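Long-range contacts in polyamine aminopropyltransferase (Thermotoga maritima, PDB 1JQ3), which transfers the aminopropyl group of decarboxylated S-adenosylmethionine irreversibly to putrescine, yielding spermidine and S-methyl-5'-thioadenosine: residues 17-22 against 64-69; 77-82 against 272-277; 43-48 against 120-125. All blocks are in the same frame, centred on the assembly; numbering follows the deposited sequence.

Contact 1. Residues 17-22 against 64-69; sequences LWYFEY and GITMTT. With AAT (S-adenosyl-1,8-diamino-3-thiooctane), chain E.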
loop_
_atom_site.group_PDB
_atom_site.type_symbol
_atom_site.label_atom_id
_atom_site.label_comp_id
_atom_site.label_asym_id
_atom_site.label_seq_id
_atom_site.Cartn_x
_atom_site.Cartn_y
_atom_site.Cartn_z
ATOM N N LEU A 17 -4.764 -0.132 -8.840
ATOM C CA LEU A 17 -3.450 0.258 -9.366
ATOM C C LEU A 17 -2.909 1.472 -8.622
ATOM O O LEU A 17 -3.566 2.522 -8.548
ATOM C CB LEU A 17 -3.517 0.563 -10.869
ATOM C CG LEU A 17 -4.121 -0.504 -11.788
ATOM C CD1 LEU A 17 -4.180 0.019 -13.231
ATOM C CD2 LEU A 17 -3.293 -1.797 -11.710
ATOM N N TRP A 18 -1.676 1.346 -8.138
ATOM C CA TRP A 18 -1.071 2.404 -7.348
ATOM C C TRP A 18 0.395 2.643 -7.653
ATOM O O TRP A 18 1.121 1.733 -8.050
ATOM C CB TRP A 18 -1.185 2.057 -5.855
ATOM C CG TRP A 18 -2.583 1.843 -5.394
ATOM C CD1 TRP A 18 -3.290 0.668 -5.426
ATOM C CD2 TRP A 18 -3.489 2.849 -4.946
ATOM N NE1 TRP A 18 -4.595 0.892 -5.037
ATOM C CE2 TRP A 18 -4.745 2.222 -4.738
ATOM C CE3 TRP A 18 -3.369 4.221 -4.701
ATOM C CZ2 TRP A 18 -5.873 2.926 -4.302
ATOM C CZ3 TRP A 18 -4.495 4.922 -4.267
ATOM C CH2 TRP A 18 -5.730 4.268 -4.071
ATOM N N TYR A 19 0.798 3.887 -7.411
ATOM C CA TYR A 19 2.160 4.369 -7.529
ATOM C C TYR A 19 2.544 4.785 -6.104
ATOM O O TYR A 19 1.811 5.541 -5.444
ATOM C CB TYR A 19 2.214 5.593 -8.446
ATOM C CG TYR A 19 3.454 6.439 -8.293
ATOM C CD1 TYR A 19 4.677 6.036 -8.823
ATOM C CD2 TYR A 19 3.383 7.689 -7.682
ATOM C CE1 TYR A 19 5.803 6.864 -8.764
ATOM C CE2 TYR A 19 4.496 8.529 -7.611
ATOM C CZ TYR A 19 5.696 8.115 -8.160
ATOM O OH TYR A 19 6.766 8.982 -8.147
ATOM N N PHE A 20 3.655 4.252 -5.614
ATOM C CA PHE A 20 4.139 4.580 -4.276
ATOM C C PHE A 20 5.496 5.231 -4.410
ATOM O O PHE A 20 6.408 4.640 -4.984
ATOM C CB PHE A 20 4.271 3.329 -3.408
ATOM C CG PHE A 20 2.995 2.909 -2.746
ATOM C CD1 PHE A 20 1.940 2.401 -3.493
ATOM C CD2 PHE A 20 2.853 3.008 -1.360
ATOM C CE1 PHE A 20 0.764 1.991 -2.877
ATOM C CE2 PHE A 20 1.671 2.598 -0.726
ATOM C CZ PHE A 20 0.622 2.083 -1.498
ATOM N N GLU A 21 5.613 6.470 -3.918
ATOM C CA GLU A 21 6.876 7.197 -3.951
ATOM C C GLU A 21 7.416 7.265 -2.529
ATOM O O GLU A 21 6.723 7.737 -1.625
ATOM C CB GLU A 21 6.669 8.639 -4.446
ATOM C CG GLU A 21 7.951 9.468 -4.423
ATOM C CD GLU A 21 7.733 10.932 -4.744
ATOM O OE1 GLU A 21 6.572 11.381 -4.782
ATOM O OE2 GLU A 21 8.735 11.652 -4.945
ATOM N N TYR A 22 8.648 6.805 -2.338
ATOM C CA TYR A 22 9.283 6.835 -1.017
ATOM C C TYR A 22 10.135 8.077 -0.899
ATOM O O TYR A 22 10.815 8.457 -1.860
ATOM C CB TYR A 22 10.192 5.615 -0.827
ATOM C CG TYR A 22 9.444 4.334 -0.634
ATOM C CD1 TYR A 22 9.002 3.585 -1.734
ATOM C CD2 TYR A 22 9.153 3.870 0.651
ATOM C CE1 TYR A 22 8.282 2.407 -1.555
ATOM C CE2 TYR A 22 8.440 2.700 0.840
ATOM C CZ TYR A 22 8.007 1.973 -0.261
ATOM O OH TYR A 22 7.309 0.803 -0.072
ATOM N N GLY A 64 10.928 6.055 -9.747
ATOM C CA GLY A 64 9.952 6.078 -8.671
ATOM C C GLY A 64 9.929 7.349 -7.846
ATOM O O GLY A 64 9.558 7.324 -6.667
ATOM N N ILE A 65 10.392 8.450 -8.435
ATOM C CA ILE A 65 10.380 9.742 -7.748
ATOM C C ILE A 65 9.614 10.704 -8.652
ATOM O O ILE A 65 9.912 10.816 -9.843
ATOM C CB ILE A 65 11.810 10.269 -7.463
ATOM C CG1 ILE A 65 12.522 9.297 -6.512
ATOM C CG2 ILE A 65 11.737 11.668 -6.808
ATOM C CD1 ILE A 65 13.991 9.609 -6.260
ATOM N N THR A 66 8.593 11.346 -8.089
ATOM C CA THR A 66 7.740 12.276 -8.831
ATOM C C THR A 66 8.517 13.481 -9.350
ATOM O O THR A 66 9.124 14.216 -8.580
ATOM C CB THR A 66 6.568 12.754 -7.948
ATOM O OG1 THR A 66 5.899 11.611 -7.408
ATOM C CG2 THR A 66 5.572 13.579 -8.770
ATOM N N MET A 67 8.468 13.685 -10.663
ATOM C CA MET A 67 9.164 14.799 -11.295
ATOM C C MET A 67 8.187 15.933 -11.598
ATOM O O MET A 67 8.458 17.089 -11.282
ATOM C CB MET A 67 9.835 14.328 -12.576
ATOM C CG MET A 67 10.917 13.281 -12.344
ATOM S SD MET A 67 12.347 13.966 -11.499
ATOM C CE MET A 67 12.130 13.301 -9.904
ATOM N N THR A 68 7.069 15.601 -12.243
ATOM C CA THR A 68 6.052 16.607 -12.555
ATOM C C THR A 68 4.641 16.031 -12.534
ATOM O O THR A 68 4.448 14.826 -12.706
ATOM C CB THR A 68 6.216 17.202 -13.996
ATOM O OG1 THR A 68 5.961 16.193 -14.994
ATOM C CG2 THR A 68 7.605 17.805 -14.213
ATOM N N THR A 69 3.661 16.895 -12.273
ATOM C CA THR A 69 2.246 16.501 -12.384
ATOM C C THR A 69 1.622 17.687 -13.117
ATOM O O THR A 69 2.045 18.838 -12.958
ATOM C CB THR A 69 1.472 16.200 -11.039
ATOM O OG1 THR A 69 0.908 17.397 -10.482
ATOM C CG2 THR A 69 2.372 15.528 -10.033
HETATM N N AAT E . 11.546 19.772 -13.922
HETATM C CA AAT E . 11.038 19.173 -12.785
HETATM C CB AAT E . 11.631 17.857 -12.587
HETATM C CG AAT E . 13.091 17.920 -12.682
HETATM S SD AAT E . 13.627 16.795 -13.966
HETATM C "C5'" AAT E . 15.397 16.585 -13.687
HETATM C "C4'" AAT E . 16.149 16.121 -14.899
HETATM O "O4'" AAT E . 17.446 16.351 -14.725
HETATM C "C3'" AAT E . 16.008 14.688 -15.159
HETATM O "O3'" AAT E . 15.374 14.627 -16.394
HETATM C "C2'" AAT E . 17.495 14.108 -15.253
HETATM O "O2'" AAT E . 17.797 13.090 -16.193
HETATM C "C1'" AAT E . 18.253 15.421 -15.387
HETATM N N9 AAT E . 19.510 15.506 -14.699
HETATM C C8 AAT E . 20.095 14.694 -13.770
HETATM N N7 AAT E . 21.443 14.606 -13.801
HETATM C C5 AAT E . 21.779 15.370 -14.801
HETATM C C6 AAT E . 23.126 15.699 -15.338
HETATM N N6 AAT E . 24.305 15.192 -14.793
HETATM N N1 AAT E . 23.268 16.557 -16.445
HETATM C C2 AAT E . 22.071 17.044 -16.966
HETATM N N3 AAT E . 20.764 16.799 -16.528
HETATM C C4 AAT E . 20.629 15.947 -15.415
HETATM C C11 AAT E . 13.707 17.522 -11.363
HETATM C C12 AAT E . 13.409 18.062 -9.981
HETATM C C13 AAT E . 12.515 17.146 -9.167
HETATM C C14 AAT E . 12.846 16.784 -7.731
HETATM C C15 AAT E . 11.961 15.876 -6.899
HETATM N N16 AAT E . 12.046 15.394 -5.567
HETATM O O HOH W 1 9.184 4.937 -5.160
HETATM O O HOH W 2 9.374 14.099 -5.800
#
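Thr66 OG1 lies between two side chains of strand 17-22, accepting a hydrogen bond from Tyr19 OH at 2.9 Å and donating one to Glu21 OE1 at 2.7 Å. The other carboxylate oxygen, Glu21 OE2, takes the backbone N of Thr66 at 3.2 Å. Both of these donors stand above the carboxylate plane, that to OE2 almost at right angles to it (84°); the carboxylate therefore meets Thr66 with its flat side. Its extended chain, with CG anti to the backbone N (chi1 177°), reaches past Gly64 O on the way. Strand 65-69 is the last strand of the four-stranded antiparallel sheet within the spermidine synthase tetramerisation domain, and strand 17-22 runs across it at 101°, its own sheet continuing into a second subunit. Two waters add to the link between the segments: one donates to Phe20 O and Gly64 O, the other to Glu21 OE2 and Thr66 O while accepting from N16 of the bound AAT. Beyond the polar group, Ile65 CG2 packs 3.5 Å from Glu21 OE2 and also approaches N16. Met67 bends its chain to lay SD against AAT C11, at 3.8 Å.

Contact 2. Residues 77-82 against 272-277; sequences HEMLAH and KYYNEE. With AAT (S-adenosyl-1,8-diamino-3-thiooctane), chain E.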
loop_
_atom_site.group_PDB
_atom_site.type_symbol
_atom_site.label_atom_id
_atom_site.label_comp_id
_atom_site.label_asym_id
_atom_site.label_seq_id
_atom_site.Cartn_x
_atom_site.Cartn_y
_atom_site.Cartn_z
ATOM N N HIS A 77 8.304 25.219 -11.727
ATOM C CA HIS A 77 8.941 25.870 -12.868
ATOM C C HIS A 77 8.893 27.387 -12.854
ATOM O O HIS A 77 9.878 28.036 -13.212
ATOM C CB HIS A 77 8.412 25.291 -14.175
ATOM C CG HIS A 77 8.692 23.828 -14.316
ATOM N ND1 HIS A 77 7.702 22.895 -14.524
ATOM C CD2 HIS A 77 9.854 23.134 -14.233
ATOM C CE1 HIS A 77 8.241 21.687 -14.569
ATOM N NE2 HIS A 77 9.545 21.804 -14.397
ATOM N N GLU A 78 7.788 27.958 -12.387
ATOM C CA GLU A 78 7.700 29.418 -12.325
ATOM C C GLU A 78 8.637 29.998 -11.283
ATOM O O GLU A 78 9.264 31.014 -11.531
ATOM C CB GLU A 78 6.273 29.892 -12.071
ATOM C CG GLU A 78 5.359 29.681 -13.257
ATOM C CD GLU A 78 4.022 30.371 -13.099
ATOM O OE1 GLU A 78 3.879 31.224 -12.193
ATOM O OE2 GLU A 78 3.116 30.077 -13.897
ATOM N N MET A 79 8.775 29.337 -10.132
ATOM C CA MET A 79 9.670 29.858 -9.103
ATOM C C MET A 79 11.146 29.646 -9.434
ATOM O O MET A 79 11.978 30.512 -9.165
ATOM C CB MET A 79 9.346 29.261 -7.729
ATOM C CG MET A 79 8.054 29.799 -7.122
ATOM S SD MET A 79 8.040 31.645 -7.041
ATOM C CE MET A 79 9.295 31.919 -5.795
ATOM N N LEU A 80 11.471 28.516 -10.056
ATOM C CA LEU A 80 12.860 28.239 -10.397
ATOM C C LEU A 80 13.354 29.184 -11.492
ATOM O O LEU A 80 14.478 29.682 -11.421
ATOM C CB LEU A 80 13.035 26.773 -10.848
ATOM C CG LEU A 80 14.459 26.352 -11.249
ATOM C CD1 LEU A 80 15.403 26.440 -10.066
ATOM C CD2 LEU A 80 14.443 24.928 -11.814
ATOM N N ALA A 81 12.495 29.482 -12.464
ATOM C CA ALA A 81 12.907 30.327 -13.580
ATOM C C ALA A 81 12.677 31.821 -13.469
ATOM O O ALA A 81 13.571 32.603 -13.789
ATOM C CB ALA A 81 12.287 29.835 -14.876
ATOM N N HIS A 82 11.493 32.230 -13.023
ATOM C CA HIS A 82 11.202 33.662 -13.014
ATOM C C HIS A 82 11.975 34.549 -12.067
ATOM O O HIS A 82 12.185 35.715 -12.377
ATOM C CB HIS A 82 9.691 33.917 -12.957
ATOM C CG HIS A 82 8.958 33.351 -14.130
ATOM N ND1 HIS A 82 9.254 33.703 -15.429
ATOM C CD2 HIS A 82 7.988 32.409 -14.207
ATOM C CE1 HIS A 82 8.498 32.999 -16.258
ATOM N NE2 HIS A 82 7.723 32.207 -15.540
ATOM N N LYS A 272 0.857 31.623 -13.383
ATOM C CA LYS A 272 -0.149 31.023 -12.513
ATOM C C LYS A 272 0.233 31.003 -11.036
ATOM O O LYS A 272 -0.604 30.730 -10.174
ATOM C CB LYS A 272 -0.484 29.611 -13.004
ATOM C CG LYS A 272 -1.069 29.567 -14.417
ATOM C CD LYS A 272 -1.288 28.127 -14.913
ATOM C CE LYS A 272 -2.373 27.418 -14.096
ATOM N NZ LYS A 272 -2.629 25.994 -14.507
ATOM N N TYR A 273 1.489 31.322 -10.735
ATOM C CA TYR A 273 1.942 31.319 -9.359
ATOM C C TYR A 273 2.706 32.590 -9.030
ATOM O O TYR A 273 2.299 33.371 -8.158
ATOM C CB TYR A 273 2.845 30.097 -9.116
ATOM C CG TYR A 273 3.341 29.942 -7.703
ATOM C CD1 TYR A 273 4.414 30.698 -7.228
ATOM C CD2 TYR A 273 2.748 29.017 -6.835
ATOM C CE1 TYR A 273 4.884 30.543 -5.933
ATOM C CE2 TYR A 273 3.217 28.853 -5.538
ATOM C CZ TYR A 273 4.282 29.619 -5.093
ATOM O OH TYR A 273 4.739 29.468 -3.815
ATOM N N TYR A 274 3.793 32.794 -9.761
ATOM C CA TYR A 274 4.692 33.919 -9.553
ATOM C C TYR A 274 4.109 35.306 -9.805
ATOM O O TYR A 274 3.398 35.522 -10.785
ATOM C CB TYR A 274 5.943 33.716 -10.412
ATOM C CG TYR A 274 6.979 34.804 -10.265
ATOM C CD1 TYR A 274 7.967 34.724 -9.285
ATOM C CD2 TYR A 274 6.985 35.902 -11.131
ATOM C CE1 TYR A 274 8.940 35.703 -9.179
ATOM C CE2 TYR A 274 7.954 36.890 -11.023
ATOM C CZ TYR A 274 8.925 36.780 -10.056
ATOM O OH TYR A 274 9.915 37.719 -10.004
ATOM N N ASN A 275 4.401 36.225 -8.884
ATOM C CA ASN A 275 3.976 37.623 -9.001
ATOM C C ASN A 275 4.905 38.497 -8.153
ATOM O O ASN A 275 5.714 37.972 -7.380
ATOM C CB ASN A 275 2.493 37.815 -8.624
ATOM C CG ASN A 275 2.196 37.453 -7.182
ATOM O OD1 ASN A 275 2.934 37.821 -6.273
ATOM N ND2 ASN A 275 1.094 36.745 -6.968
ATOM N N GLU A 276 4.785 39.819 -8.286
ATOM C CA GLU A 276 5.649 40.750 -7.554
ATOM C C GLU A 276 5.749 40.534 -6.038
ATOM O O GLU A 276 6.834 40.641 -5.462
ATOM C CB GLU A 276 5.252 42.212 -7.854
ATOM C CG GLU A 276 3.805 42.573 -7.513
ATOM C CD GLU A 276 3.523 44.076 -7.539
ATOM O OE1 GLU A 276 2.351 44.461 -7.744
ATOM O OE2 GLU A 276 4.464 44.877 -7.333
ATOM N N GLU A 277 4.615 40.261 -5.395
ATOM C CA GLU A 277 4.569 40.043 -3.946
ATOM C C GLU A 277 5.221 38.730 -3.541
ATOM O O GLU A 277 5.912 38.647 -2.528
ATOM C CB GLU A 277 3.126 40.051 -3.456
ATOM C CG GLU A 277 2.101 40.370 -4.520
ATOM C CD GLU A 277 0.711 39.998 -4.074
ATOM O OE1 GLU A 277 0.022 39.266 -4.811
ATOM O OE2 GLU A 277 0.314 40.434 -2.971
HETATM N N AAT E . 11.546 19.772 -13.922
HETATM C CA AAT E . 11.038 19.173 -12.785
HETATM C CB AAT E . 11.631 17.857 -12.587
HETATM C CG AAT E . 13.091 17.920 -12.682
HETATM S SD AAT E . 13.627 16.795 -13.966
HETATM C "C5'" AAT E . 15.397 16.585 -13.687
HETATM C "C4'" AAT E . 16.149 16.121 -14.899
HETATM O "O4'" AAT E . 17.446 16.351 -14.725
HETATM C "C3'" AAT E . 16.008 14.688 -15.159
HETATM O "O3'" AAT E . 15.374 14.627 -16.394
HETATM C "C2'" AAT E . 17.495 14.108 -15.253
HETATM O "O2'" AAT E . 17.797 13.090 -16.193
HETATM C "C1'" AAT E . 18.253 15.421 -15.387
HETATM N N9 AAT E . 19.510 15.506 -14.699
HETATM C C8 AAT E . 20.095 14.694 -13.770
HETATM N N7 AAT E . 21.443 14.606 -13.801
HETATM C C5 AAT E . 21.779 15.370 -14.801
HETATM C C6 AAT E . 23.126 15.699 -15.338
HETATM N N6 AAT E . 24.305 15.192 -14.793
HETATM N N1 AAT E . 23.268 16.557 -16.445
HETATM C C2 AAT E . 22.071 17.044 -16.966
HETATM N N3 AAT E . 20.764 16.799 -16.528
HETATM C C4 AAT E . 20.629 15.947 -15.415
HETATM C C11 AAT E . 13.707 17.522 -11.363
HETATM C C12 AAT E . 13.409 18.062 -9.981
HETATM C C13 AAT E . 12.515 17.146 -9.167
HETATM C C14 AAT E . 12.846 16.784 -7.731
HETATM C C15 AAT E . 11.961 15.876 -6.899
HETATM N N16 AAT E . 12.046 15.394 -5.567
#
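Tyr274 and Glu78 lose the most surface here, with Met79 next, and together they show how one buried carboxylate can organise a turn of backbone against a helix. Glu78 leaves helix 73-87 with an extended chain and offers its carboxylate to three successive peptide nitrogens. OE1 accepts from Tyr273 N at 2.8 Å and from Tyr274 N at 2.9 Å, the latter donor arriving nearly in line with the C-O bond and the former on the syn side, 35° out of the carboxylate plane. OE2 turns its syn lone pair to Lys272 N, again at 2.8 Å, in a fairly straight bond (163°).

The Tyr274 ring lies beside the same helix one turn on. With CG anti to the backbone N (chi1 -179°), it is directed at His82, whose CB sits over the ring centre in a CH-pi contact, 3.8 Å from the centroid. Met79 meets this ring differently: SD comes to its edge, 3.8 Å from Tyr274 CD1. The bent Met79 chain also crosses Tyr273 at about a right angle, CG lying 3.5 Å from Tyr273 CE1, so a single methionine makes Met-aromatic contacts with two neighbouring tyrosines.

Further along, Phe86 lies nearly parallel to the Tyr274 ring, and the imidazole of His82 is held by Glu107 and His111. Asn275, the N-cap of helix 276-282, bonds to Asn287 of a third subunit. The contact thus ties helix 73-87, which carries the spermidine-binding His77 (NE2 accepts from AAT N at 2.9 Å), to the segment leading into helix 276-282.

Three peptide N-H groups converging on one buried carboxylate would probably stabilise its negative charge, and, coming from consecutive residues, they probably help fix the course of the 272-274 backbone.

Contact 3. Residues 43-48 against 120-125; sequences SDIQRI and CEVDGL. With AAT (S-adenosyl-1,8-diamino-3-thiooctane), chain E.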
loop_
_atom_site.group_PDB
_atom_site.type_symbol
_atom_site.label_atom_id
_atom_site.label_comp_id
_atom_site.label_asym_id
_atom_site.label_seq_id
_atom_site.Cartn_x
_atom_site.Cartn_y
_atom_site.Cartn_z
ATOM N N SER A 43 16.174 3.739 -19.832
ATOM C CA SER A 43 17.325 4.183 -20.615
ATOM C C SER A 43 18.544 3.576 -19.936
ATOM O O SER A 43 18.413 2.800 -18.990
ATOM C CB SER A 43 17.453 5.706 -20.594
ATOM O OG SER A 43 17.836 6.170 -19.301
ATOM N N ASP A 44 19.730 3.947 -20.406
ATOM C CA ASP A 44 20.974 3.467 -19.810
ATOM C C ASP A 44 21.194 4.161 -18.474
ATOM O O ASP A 44 22.021 3.742 -17.667
ATOM C CB ASP A 44 22.162 3.775 -20.732
ATOM C CG ASP A 44 22.292 2.782 -21.868
ATOM O OD1 ASP A 44 21.811 1.634 -21.729
ATOM O OD2 ASP A 44 22.889 3.143 -22.902
ATOM N N ILE A 45 20.400 5.195 -18.221
ATOM C CA ILE A 45 20.552 5.976 -17.004
ATOM C C ILE A 45 19.505 5.766 -15.912
ATOM O O ILE A 45 19.850 5.653 -14.734
ATOM C CB ILE A 45 20.602 7.488 -17.366
ATOM C CG1 ILE A 45 21.874 7.781 -18.179
ATOM C CG2 ILE A 45 20.578 8.365 -16.120
ATOM C CD1 ILE A 45 21.817 9.080 -18.949
ATOM N N GLN A 46 18.240 5.671 -16.302
ATOM C CA GLN A 46 17.175 5.569 -15.303
ATOM C C GLN A 46 15.877 5.064 -15.906
ATOM O O GLN A 46 15.759 4.905 -17.120
ATOM C CB GLN A 46 16.937 6.966 -14.723
ATOM C CG GLN A 46 16.515 7.956 -15.804
ATOM C CD GLN A 46 16.899 9.399 -15.517
ATOM O OE1 GLN A 46 17.053 10.199 -16.443
ATOM N NE2 GLN A 46 17.007 9.753 -14.247
ATOM N N ARG A 47 14.883 4.879 -15.041
ATOM C CA ARG A 47 13.575 4.397 -15.456
ATOM C C ARG A 47 12.559 5.531 -15.498
ATOM O O ARG A 47 12.494 6.342 -14.580
ATOM C CB ARG A 47 13.089 3.306 -14.496
ATOM C CG ARG A 47 11.717 2.785 -14.872
ATOM C CD ARG A 47 11.256 1.597 -14.043
ATOM N NE ARG A 47 9.821 1.462 -14.275
ATOM C CZ ARG A 47 9.167 0.325 -14.458
ATOM N NH1 ARG A 47 9.803 -0.850 -14.417
ATOM N NH2 ARG A 47 7.876 0.379 -14.785
ATOM N N ILE A 48 11.798 5.596 -16.586
ATOM C CA ILE A 48 10.769 6.617 -16.775
ATOM C C ILE A 48 9.378 5.977 -16.679
ATOM O O ILE A 48 9.142 4.931 -17.268
ATOM C CB ILE A 48 10.853 7.204 -18.209
ATOM C CG1 ILE A 48 12.172 7.947 -18.421
ATOM C CG2 ILE A 48 9.646 8.136 -18.505
ATOM C CD1 ILE A 48 12.440 8.250 -19.905
ATOM N N CYS A 120 20.211 21.467 -21.461
ATOM C CA CYS A 120 21.212 20.408 -21.371
ATOM C C CYS A 120 20.734 19.295 -20.456
ATOM O O CYS A 120 20.862 19.379 -19.235
ATOM C CB CYS A 120 22.519 20.987 -20.856
ATOM S SG CYS A 120 23.889 19.817 -20.897
ATOM N N GLU A 121 20.168 18.266 -21.078
ATOM C CA GLU A 121 19.611 17.111 -20.381
ATOM C C GLU A 121 20.522 15.909 -20.616
ATOM O O GLU A 121 20.915 15.632 -21.742
ATOM C CB GLU A 121 18.184 16.855 -20.906
ATOM C CG GLU A 121 17.567 15.482 -20.581
ATOM C CD GLU A 121 17.425 15.215 -19.105
ATOM O OE1 GLU A 121 16.942 16.114 -18.370
ATOM O OE2 GLU A 121 17.804 14.094 -18.671
ATOM N N VAL A 122 20.798 15.154 -19.562
ATOM C CA VAL A 122 21.703 14.010 -19.679
ATOM C C VAL A 122 21.093 12.788 -20.359
ATOM O O VAL A 122 21.784 12.030 -21.046
ATOM C CB VAL A 122 22.248 13.609 -18.282
ATOM C CG1 VAL A 122 21.158 12.961 -17.443
ATOM C CG2 VAL A 122 23.472 12.712 -18.415
ATOM N N ASP A 123 19.782 12.642 -20.236
ATOM C CA ASP A 123 19.109 11.472 -20.777
ATOM C C ASP A 123 18.249 11.754 -21.994
ATOM O O ASP A 123 17.172 12.338 -21.884
ATOM C CB ASP A 123 18.271 10.848 -19.661
ATOM C CG ASP A 123 17.819 9.439 -19.969
ATOM O OD1 ASP A 123 17.924 8.991 -21.127
ATOM O OD2 ASP A 123 17.327 8.780 -19.029
ATOM N N GLY A 124 18.714 11.288 -23.148
ATOM C CA GLY A 124 17.972 11.484 -24.382
ATOM C C GLY A 124 16.579 10.893 -24.353
ATOM O O GLY A 124 15.678 11.389 -25.033
ATOM N N LEU A 125 16.406 9.790 -23.627
ATOM C CA LEU A 125 15.086 9.164 -23.546
ATOM C C LEU A 125 14.095 10.069 -22.807
ATOM O O LEU A 125 12.891 10.019 -23.075
ATOM C CB LEU A 125 15.180 7.789 -22.858
ATOM C CG LEU A 125 13.893 6.957 -22.939
ATOM C CD1 LEU A 125 13.534 6.684 -24.389
ATOM C CD2 LEU A 125 14.054 5.642 -22.178
HETATM N N AAT E . 11.546 19.772 -13.922
HETATM C CA AAT E . 11.038 19.173 -12.785
HETATM C CB AAT E . 11.631 17.857 -12.587
HETATM C CG AAT E . 13.091 17.920 -12.682
HETATM S SD AAT E . 13.627 16.795 -13.966
HETATM C "C5'" AAT E . 15.397 16.585 -13.687
HETATM C "C4'" AAT E . 16.149 16.121 -14.899
HETATM O "O4'" AAT E . 17.446 16.351 -14.725
HETATM C "C3'" AAT E . 16.008 14.688 -15.159
HETATM O "O3'" AAT E . 15.374 14.627 -16.394
HETATM C "C2'" AAT E . 17.495 14.108 -15.253
HETATM O "O2'" AAT E . 17.797 13.090 -16.193
HETATM C "C1'" AAT E . 18.253 15.421 -15.387
HETATM N N9 AAT E . 19.510 15.506 -14.699
HETATM C C8 AAT E . 20.095 14.694 -13.770
HETATM N N7 AAT E . 21.443 14.606 -13.801
HETATM C C5 AAT E . 21.779 15.370 -14.801
HETATM C C6 AAT E . 23.126 15.699 -15.338
HETATM N N6 AAT E . 24.305 15.192 -14.793
HETATM N N1 AAT E . 23.268 16.557 -16.445
HETATM C C2 AAT E . 22.071 17.044 -16.966
HETATM N N3 AAT E . 20.764 16.799 -16.528
HETATM C C4 AAT E . 20.629 15.947 -15.415
HETATM C C11 AAT E . 13.707 17.522 -11.363
HETATM C C12 AAT E . 13.409 18.062 -9.981
HETATM C C13 AAT E . 12.515 17.146 -9.167
HETATM C C14 AAT E . 12.846 16.784 -7.731
HETATM C C15 AAT E . 11.961 15.876 -6.899
HETATM N N16 AAT E . 12.046 15.394 -5.567
#
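Ser43 OG is gripped by three groups. It donates to Asp123 OD2 at 2.7 Å and accepts from Ile45 N at 2.9 Å. The third group is Gln46 N, which donates to Ser43 OG at 3.1 Å. The two accepted bonds make an ST turn and an ST motif that shape the loop before strand 47-53. Asp123, its CG anti to the backbone N (chi1 -165°), receives the serine on the syn side of OD2 while OD1 caps helix 124-133 by accepting from Leu125 N at 3.0 Å. With an alanine here, Leu125 N would probably lose its capping acceptor and the Ser43 hydroxyl the carboxylate it donates to. Ile45 CD1 reaches Val122, and Ile48 CD1 packs 3.6 Å from Leu125 CG. Residues 122-123 form the turn after strand 116-121 of the Rossmann-like domain; as in many Rossmann-fold AdoMet-dependent methyltransferases, an acidic residue ending the second strand of the fold binds the ribose: Glu121 OE1 accepts from AAT O3' at 2.9 Å. Glu121 OE2 lies 2.7 Å from AAT O2' and accepts from Asp123 N. The Asp123 peptide N-H thus probably helps to position the ribose-binding carboxylate, while its side chain ties the same turn to the loop carrying Gln46.

How the contacts relate
The three contacts border one elongated ligand, a worked case of an active site assembled from segments far apart in sequence. Contact 3 binds the ribose of AAT, beside the adenine, contact 2 supplies His77 to its amine N, and contact 1 reaches N16 through a water. Contacts 1 and 2 have centres about 24 Å apart yet touch, Thr68 CG2 lying 3.9 Å from His77 CE1, where strand 65-69 leads into helix 73-87. Contacts 1 and 3 reach the same four-stranded sheet; their nearest atoms are about 5 Å apart, and both meet the second subunit. Contacts 2 and 3, with centres about 27 Å apart, lie on opposite sides of the chain's centre.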